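Local coordinates for protein alkane monooxygenase (Geobacillus thermodenitrificans, PDB 3B9O) that belongs to the luciferase-like monooxygenase family, folds as a TIM barrel and binds flavin mononucleotide, at residues 251-254 / 255-259; 268-272 / 273-277; 357-360 / 361-365. All blocks are in the same frame, centred on the assembly; numbering follows the deposited sequence.

Overall arrangement
The three contacts lie along the second half of a TIM barrel and are all local, between residues a few positions apart. Interaction 1 is the opening of helix 251-265, which crosses over between strands 243-246 and 276-285; interaction 2 is the turn that ends this crossover, and the two meet where Val258 CG2 packs on Met277 CG at 3.8 Å. Interaction 3 belongs to the later helix 356-370 and touches interaction 1 through Val251 CG2 and Tyr365 CD1, also 3.8 Å apart. Interactions 2 and 3 do not touch, their centres lying about 26 Å apart. Flavin mononucleotide lies about 9 Å from the Leu254 side chain of interaction 1 and about 14 Å from the Ile275 side chain of interaction 2.

Interaction 1: 251-254 / 255-259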
# COMPACT_ATOMS: atom_id res chain seq x y z
N VAL A 251 -6.88 -16.90 -10.20
CA VAL A 251 -7.02 -16.17 -11.46
C VAL A 251 -8.44 -15.63 -11.63
O VAL A 251 -8.63 -14.44 -11.94
CB VAL A 251 -6.66 -17.04 -12.71
CG1 VAL A 251 -7.21 -16.40 -13.99
CG2 VAL A 251 -5.15 -17.25 -12.82
N GLU A 252 -9.44 -16.49 -11.39
CA GLU A 252 -10.81 -16.12 -11.66
C GLU A 252 -11.19 -14.84 -10.91
O GLU A 252 -11.82 -13.94 -11.49
CB GLU A 252 -11.80 -17.27 -11.34
CG GLU A 252 -11.38 -18.72 -11.83
CD GLU A 252 -10.49 -19.48 -10.81
OE1 GLU A 252 -9.22 -19.43 -10.96
OE2 GLU A 252 -11.08 -20.12 -9.86
N THR A 253 -10.81 -14.76 -9.62
CA THR A 253 -11.18 -13.64 -8.72
C THR A 253 -10.45 -12.37 -9.13
O THR A 253 -11.07 -11.32 -9.36
CB THR A 253 -10.87 -13.96 -7.23
OG1 THR A 253 -11.66 -15.07 -6.81
CG2 THR A 253 -11.23 -12.79 -6.31
N LEU A 254 -9.14 -12.49 -9.23
CA LEU A 254 -8.29 -11.35 -9.61
C LEU A 254 -8.63 -10.82 -10.99
O LEU A 254 -8.68 -9.59 -11.19
CB LEU A 254 -6.81 -11.72 -9.46
CG LEU A 254 -6.30 -11.86 -8.00
CD1 LEU A 254 -4.89 -12.50 -7.99
CD2 LEU A 254 -6.31 -10.49 -7.29
N LYS A 255 -8.92 -11.71 -11.94
CA LYS A 255 -9.24 -11.28 -13.30
C LYS A 255 -10.54 -10.49 -13.36
O LYS A 255 -10.64 -9.48 -14.08
CB LYS A 255 -9.33 -12.48 -14.23
CG LYS A 255 -9.51 -12.10 -15.69
CD LYS A 255 -9.31 -13.35 -16.56
CE LYS A 255 -10.14 -13.25 -17.80
NZ LYS A 255 -10.11 -11.85 -18.35
N PHE A 256 -11.51 -10.95 -12.57
CA PHE A 256 -12.80 -10.30 -12.44
C PHE A 256 -12.61 -8.87 -11.95
O PHE A 256 -13.23 -7.94 -12.47
CB PHE A 256 -13.75 -11.05 -11.49
CG PHE A 256 -15.04 -10.28 -11.21
CD1 PHE A 256 -16.13 -10.37 -12.11
CD2 PHE A 256 -15.15 -9.43 -10.11
CE1 PHE A 256 -17.32 -9.65 -11.89
CE2 PHE A 256 -16.32 -8.70 -9.89
CZ PHE A 256 -17.41 -8.81 -10.79
N PHE A 257 -11.78 -8.72 -10.92
CA PHE A 257 -11.59 -7.39 -10.32
C PHE A 257 -10.78 -6.46 -11.21
O PHE A 257 -11.10 -5.28 -11.30
CB PHE A 257 -11.05 -7.50 -8.88
CG PHE A 257 -12.07 -8.06 -7.91
CD1 PHE A 257 -11.85 -9.26 -7.25
CD2 PHE A 257 -13.28 -7.39 -7.71
CE1 PHE A 257 -12.80 -9.78 -6.38
CE2 PHE A 257 -14.24 -7.90 -6.84
CZ PHE A 257 -13.99 -9.10 -6.18
N VAL A 258 -9.77 -7.01 -11.89
CA VAL A 258 -8.94 -6.26 -12.83
C VAL A 258 -9.87 -5.70 -13.91
O VAL A 258 -9.89 -4.50 -14.19
CB VAL A 258 -7.82 -7.16 -13.46
CG1 VAL A 258 -7.18 -6.51 -14.68
CG2 VAL A 258 -6.73 -7.49 -12.43
N ASP A 259 -10.69 -6.59 -14.46
CA ASP A 259 -11.60 -6.25 -15.57
C ASP A 259 -12.67 -5.24 -15.10
O ASP A 259 -12.97 -4.28 -15.81
CB ASP A 259 -12.26 -7.54 -16.14
CG ASP A 259 -11.29 -8.38 -16.99
OD1 ASP A 259 -10.19 -7.92 -17.29
OD2 ASP A 259 -11.63 -9.51 -17.37
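Thr253 and Phe257, four residues apart on helix 251-265, lie side by side and point the same way, and their meeting is the main side-chain contact of the first turns of the helix. The backbone supplies the frame: the amides of Lys255, Phe256, Phe257 and Val258 bond in turn to the carbonyls of Val251, Glu252, Thr253 and Leu254. The first, Lys255 N to Val251 O, is short at 2.7 Å, whereas Phe256 N to Glu252 O stretches to 3.2 Å.

The apolar contact is made by the Thr253 methyl, with CG2 3.4 Å from Phe257 CE1. This methyl is anti to its backbone N, which leaves OG1 beside that N and the methyl turned along the helix to the ring. Thr253 O also approaches the ring obliquely, 3.1 Å from Phe257 CD1. Phe256 adds its own ring, placing CD2 3.6 Å above one face of Phe257, offset toward the rim. On the inner side, Leu254, Phe257 and Val258 pack on Leu246 of strand 243-246.

The ionic contact is Lys255 with Asp259. A bend at chi4 (41°) swings the ammonium forward along the helix, and Lys255 NZ reaches the syn lone pair of Asp259 OD2 at 3.0 Å. The chemistry is thus divided around the helix: apolar groups, one aromatic, face the strands, while a salt bridge one turn long ties side chains on its outer surface.

Interaction 2: 268-272 / 273-277; sequences YGRNP and DHIKM
Asn271 meets both Asp273 and His274 in the turn between helix 251-265 and strand 276-285. Its CB lies over the His274 ring, 3.9 Å from the centroid and 7° off the normal, a CH-pi contact. With CG anti to the backbone N (chi1 179°), the amide continues across that face, stacked on it with its plane 28° from the ring plane. On the other branch, Asn271 OD1 accepts Asp273 N at 3.0 Å, the donor standing above the carbonyl plane, and so forms an Asx turn. It is joined by two backbone bonds of the short 3-10 turn, His274 N to Asn271 O at 2.8 Å and Ile275 N to Pro272 O at 3.1 Å.

Farther along, Ile275 CG1 sits 3.5 Å above one face of the Arg270 guanidinium, near its rim. Water 1, in the guanidinium plane, receives a weak bond from NH1 and donates to His274 O, while NH2 bonds to the carbonyls of Ala238 and Ala241. The buried guanidinium therefore combines an aliphatic face with polar bonding from its N-H groups, which joins the turn to those two carbonyls, while the Asp273 carboxylate ties it by a salt bridge to Arg262 of helix 251-265.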
# COMPACT_ATOMS: atom_id res chain seq x y z
N TYR A 268 -14.65 7.97 -16.66
CA TYR A 268 -13.82 9.09 -16.22
C TYR A 268 -12.83 9.53 -17.30
O TYR A 268 -12.04 10.44 -17.09
CB TYR A 268 -13.10 8.77 -14.89
CG TYR A 268 -14.05 8.36 -13.79
CD1 TYR A 268 -14.13 7.06 -13.38
CD2 TYR A 268 -14.89 9.30 -13.18
CE1 TYR A 268 -15.00 6.69 -12.37
CE2 TYR A 268 -15.77 8.94 -12.16
CZ TYR A 268 -15.83 7.64 -11.78
OH TYR A 268 -16.71 7.27 -10.77
N GLY A 269 -12.90 8.89 -18.45
CA GLY A 269 -12.06 9.26 -19.58
C GLY A 269 -10.63 8.74 -19.48
O GLY A 269 -9.73 9.23 -20.19
N ARG A 270 -10.44 7.74 -18.63
CA ARG A 270 -9.10 7.20 -18.35
C ARG A 270 -8.79 6.04 -19.25
O ARG A 270 -9.64 5.15 -19.45
CB ARG A 270 -9.04 6.70 -16.90
CG ARG A 270 -8.98 7.76 -15.85
CD ARG A 270 -7.64 7.63 -15.10
NE ARG A 270 -7.91 6.84 -13.95
CZ ARG A 270 -7.04 6.25 -13.13
NH1 ARG A 270 -5.71 6.32 -13.27
NH2 ARG A 270 -7.56 5.61 -12.11
N ASN A 271 -7.55 6.01 -19.75
CA ASN A 271 -7.03 4.84 -20.42
C ASN A 271 -6.75 3.76 -19.36
O ASN A 271 -5.94 3.95 -18.47
CB ASN A 271 -5.79 5.21 -21.20
CG ASN A 271 -5.16 4.04 -21.94
OD1 ASN A 271 -5.50 2.85 -21.75
ND2 ASN A 271 -4.21 4.38 -22.81
N PRO A 272 -7.44 2.62 -19.45
CA PRO A 272 -7.31 1.58 -18.40
C PRO A 272 -5.87 1.00 -18.25
O PRO A 272 -5.51 0.49 -17.18
CB PRO A 272 -8.35 0.53 -18.82
CG PRO A 272 -8.46 0.71 -20.33
CD PRO A 272 -8.37 2.22 -20.51
N ASP A 273 -5.07 1.11 -19.30
CA ASP A 273 -3.66 0.74 -19.27
C ASP A 273 -2.82 1.73 -18.44
O ASP A 273 -1.61 1.54 -18.25
CB ASP A 273 -3.10 0.64 -20.69
CG ASP A 273 -3.70 -0.52 -21.49
OD1 ASP A 273 -4.26 -1.49 -20.88
OD2 ASP A 273 -3.62 -0.45 -22.73
N HIS A 274 -3.48 2.78 -17.92
CA HIS A 274 -2.81 3.74 -17.06
C HIS A 274 -3.05 3.37 -15.58
O HIS A 274 -2.76 4.16 -14.70
CB HIS A 274 -3.32 5.15 -17.34
CG HIS A 274 -2.80 5.74 -18.60
ND1 HIS A 274 -2.01 5.05 -19.49
CD2 HIS A 274 -2.98 6.98 -19.13
CE1 HIS A 274 -1.72 5.83 -20.52
NE2 HIS A 274 -2.29 7.01 -20.32
N ILE A 275 -3.63 2.18 -15.34
CA ILE A 275 -3.83 1.67 -14.00
C ILE A 275 -3.06 0.34 -13.92
O ILE A 275 -3.32 -0.57 -14.71
CB ILE A 275 -5.35 1.41 -13.69
CG1 ILE A 275 -6.23 2.61 -14.06
CG2 ILE A 275 -5.52 1.02 -12.22
CD1 ILE A 275 -7.76 2.29 -14.10
N LYS A 276 -2.15 0.20 -12.97
CA LYS A 276 -1.46 -1.07 -12.71
C LYS A 276 -2.16 -1.85 -11.61
O LYS A 276 -2.65 -1.27 -10.64
CB LYS A 276 -0.01 -0.79 -12.30
CG LYS A 276 0.75 0.04 -13.30
CD LYS A 276 1.25 -0.81 -14.47
CE LYS A 276 2.08 0.05 -15.44
NZ LYS A 276 3.05 -0.73 -16.23
N MET A 277 -2.23 -3.17 -11.77
CA MET A 277 -2.98 -4.03 -10.85
C MET A 277 -1.98 -4.88 -10.09
O MET A 277 -1.13 -5.52 -10.71
CB MET A 277 -3.93 -4.93 -11.65
CG MET A 277 -4.97 -4.13 -12.47
SD MET A 277 -6.17 -3.24 -11.47
CE MET A 277 -7.04 -2.37 -12.78
O HOH W 1 -2.87 6.95 -14.43

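Interaction 3: 357-360 / 361-365; sequences KKVA and DEMQY
Lys357 and Asp361 form an i to i+4 salt bridge on helix 356-370 of the TIM barrel, the helix that follows strand 350-354. The lysine leaves the backbone with CG anti to N, runs extended, and bends only at its last torsion (chi4 -73°), which brings NZ to the syn lone pair of Asp361 OD2 at 2.6 Å. Water 2 closes a second path between the two groups, accepting from NZ and donating to Asp361 OD1. That oxygen also forms a salt bridge with Arg400, so the carboxylate is gripped at both ends and its rotation is probably restricted.

Lys358 and Glu362 repeat the spacing without a direct bond. Here the two chains pass obliquely, with Lys358 CE 3.2 Å from Glu362 OE1 while NZ stays 4.0 Å away, beyond salt-bridge range. The ammonium turns instead to Val353 O, and Glu362 OE2 to Ser352 OG; water 3 spans the pair, accepting from NZ and donating weakly to OE2.

The buried side is apolar. Val359 and Met363 lie alongside each other, and Val359 reaches Val283 and Val285 of strand 276-285 while Met363 reaches Ile281. In the backbone of the same pair, Met363 N bonds to Val359 O at 2.8 Å. Chi1 (-65°) and an extended chi2 (179°) put Met363 SD 3.8 Å from Val359 CG1, and chi3 turns only the terminal methyl.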
# COMPACT_ATOMS: atom_id res chain seq x y z
N LYS A 357 11.57 -22.25 -9.28
CA LYS A 357 10.91 -22.47 -10.55
C LYS A 357 9.40 -22.44 -10.36
O LYS A 357 8.70 -21.73 -11.11
CB LYS A 357 11.34 -23.76 -11.28
CG LYS A 357 10.74 -23.79 -12.75
CD LYS A 357 10.94 -25.12 -13.46
CE LYS A 357 10.18 -25.10 -14.81
NZ LYS A 357 8.69 -25.19 -14.53
N LYS A 358 8.92 -23.18 -9.37
CA LYS A 358 7.47 -23.20 -9.05
C LYS A 358 6.91 -21.83 -8.67
O LYS A 358 5.85 -21.42 -9.17
CB LYS A 358 7.14 -24.20 -7.94
CG LYS A 358 5.66 -24.18 -7.54
CD LYS A 358 5.25 -25.37 -6.72
CE LYS A 358 3.78 -25.19 -6.31
NZ LYS A 358 3.51 -25.63 -4.94
N VAL A 359 7.59 -21.13 -7.76
CA VAL A 359 7.08 -19.79 -7.33
C VAL A 359 6.94 -18.87 -8.54
O VAL A 359 5.93 -18.17 -8.73
CB VAL A 359 8.02 -19.14 -6.25
CG1 VAL A 359 7.61 -17.69 -5.89
CG2 VAL A 359 8.07 -20.03 -4.99
N ALA A 360 7.98 -18.85 -9.35
CA ALA A 360 8.00 -18.04 -10.54
C ALA A 360 6.90 -18.43 -11.53
O ALA A 360 6.23 -17.54 -12.13
CB ALA A 360 9.40 -18.15 -11.20
N ASP A 361 6.75 -19.74 -11.74
CA ASP A 361 5.61 -20.27 -12.55
C ASP A 361 4.25 -19.74 -12.09
O ASP A 361 3.43 -19.26 -12.92
CB ASP A 361 5.59 -21.82 -12.58
CG ASP A 361 6.74 -22.41 -13.39
OD1 ASP A 361 7.34 -21.69 -14.21
OD2 ASP A 361 7.07 -23.62 -13.21
N GLU A 362 4.01 -19.80 -10.79
CA GLU A 362 2.73 -19.37 -10.22
C GLU A 362 2.55 -17.88 -10.28
O GLU A 362 1.46 -17.40 -10.60
CB GLU A 362 2.55 -19.92 -8.79
CG GLU A 362 2.52 -21.44 -8.84
CD GLU A 362 2.21 -22.09 -7.51
OE1 GLU A 362 1.61 -23.19 -7.54
OE2 GLU A 362 2.57 -21.53 -6.44
N MET A 363 3.63 -17.13 -10.05
CA MET A 363 3.60 -15.68 -10.25
C MET A 363 3.30 -15.33 -11.68
O MET A 363 2.44 -14.49 -11.96
CB MET A 363 4.91 -15.07 -9.80
CG MET A 363 5.14 -15.22 -8.25
SD MET A 363 6.74 -14.49 -7.77
CE MET A 363 6.48 -12.77 -8.13
N GLN A 364 4.01 -15.98 -12.58
CA GLN A 364 3.85 -15.75 -14.01
C GLN A 364 2.41 -16.09 -14.46
O GLN A 364 1.83 -15.37 -15.28
CB GLN A 364 4.94 -16.52 -14.78
CG GLN A 364 4.78 -16.48 -16.32
CD GLN A 364 5.88 -17.23 -17.03
OE1 GLN A 364 6.65 -17.99 -16.42
NE2 GLN A 364 5.94 -17.05 -18.34
N TYR A 365 1.81 -17.14 -13.88
CA TYR A 365 0.45 -17.57 -14.26
C TYR A 365 -0.57 -16.47 -13.96
O TYR A 365 -1.40 -16.13 -14.79
CB TYR A 365 0.07 -18.84 -13.50
CG TYR A 365 -1.07 -19.59 -14.16
CD1 TYR A 365 -2.32 -19.67 -13.55
CD2 TYR A 365 -0.91 -20.15 -15.44
CE1 TYR A 365 -3.37 -20.37 -14.18
CE2 TYR A 365 -1.98 -20.88 -16.07
CZ TYR A 365 -3.19 -20.96 -15.40
OH TYR A 365 -4.25 -21.61 -15.96
O HOH W 2 8.08 -23.14 -16.34
O HOH W 3 2.05 -23.37 -3.69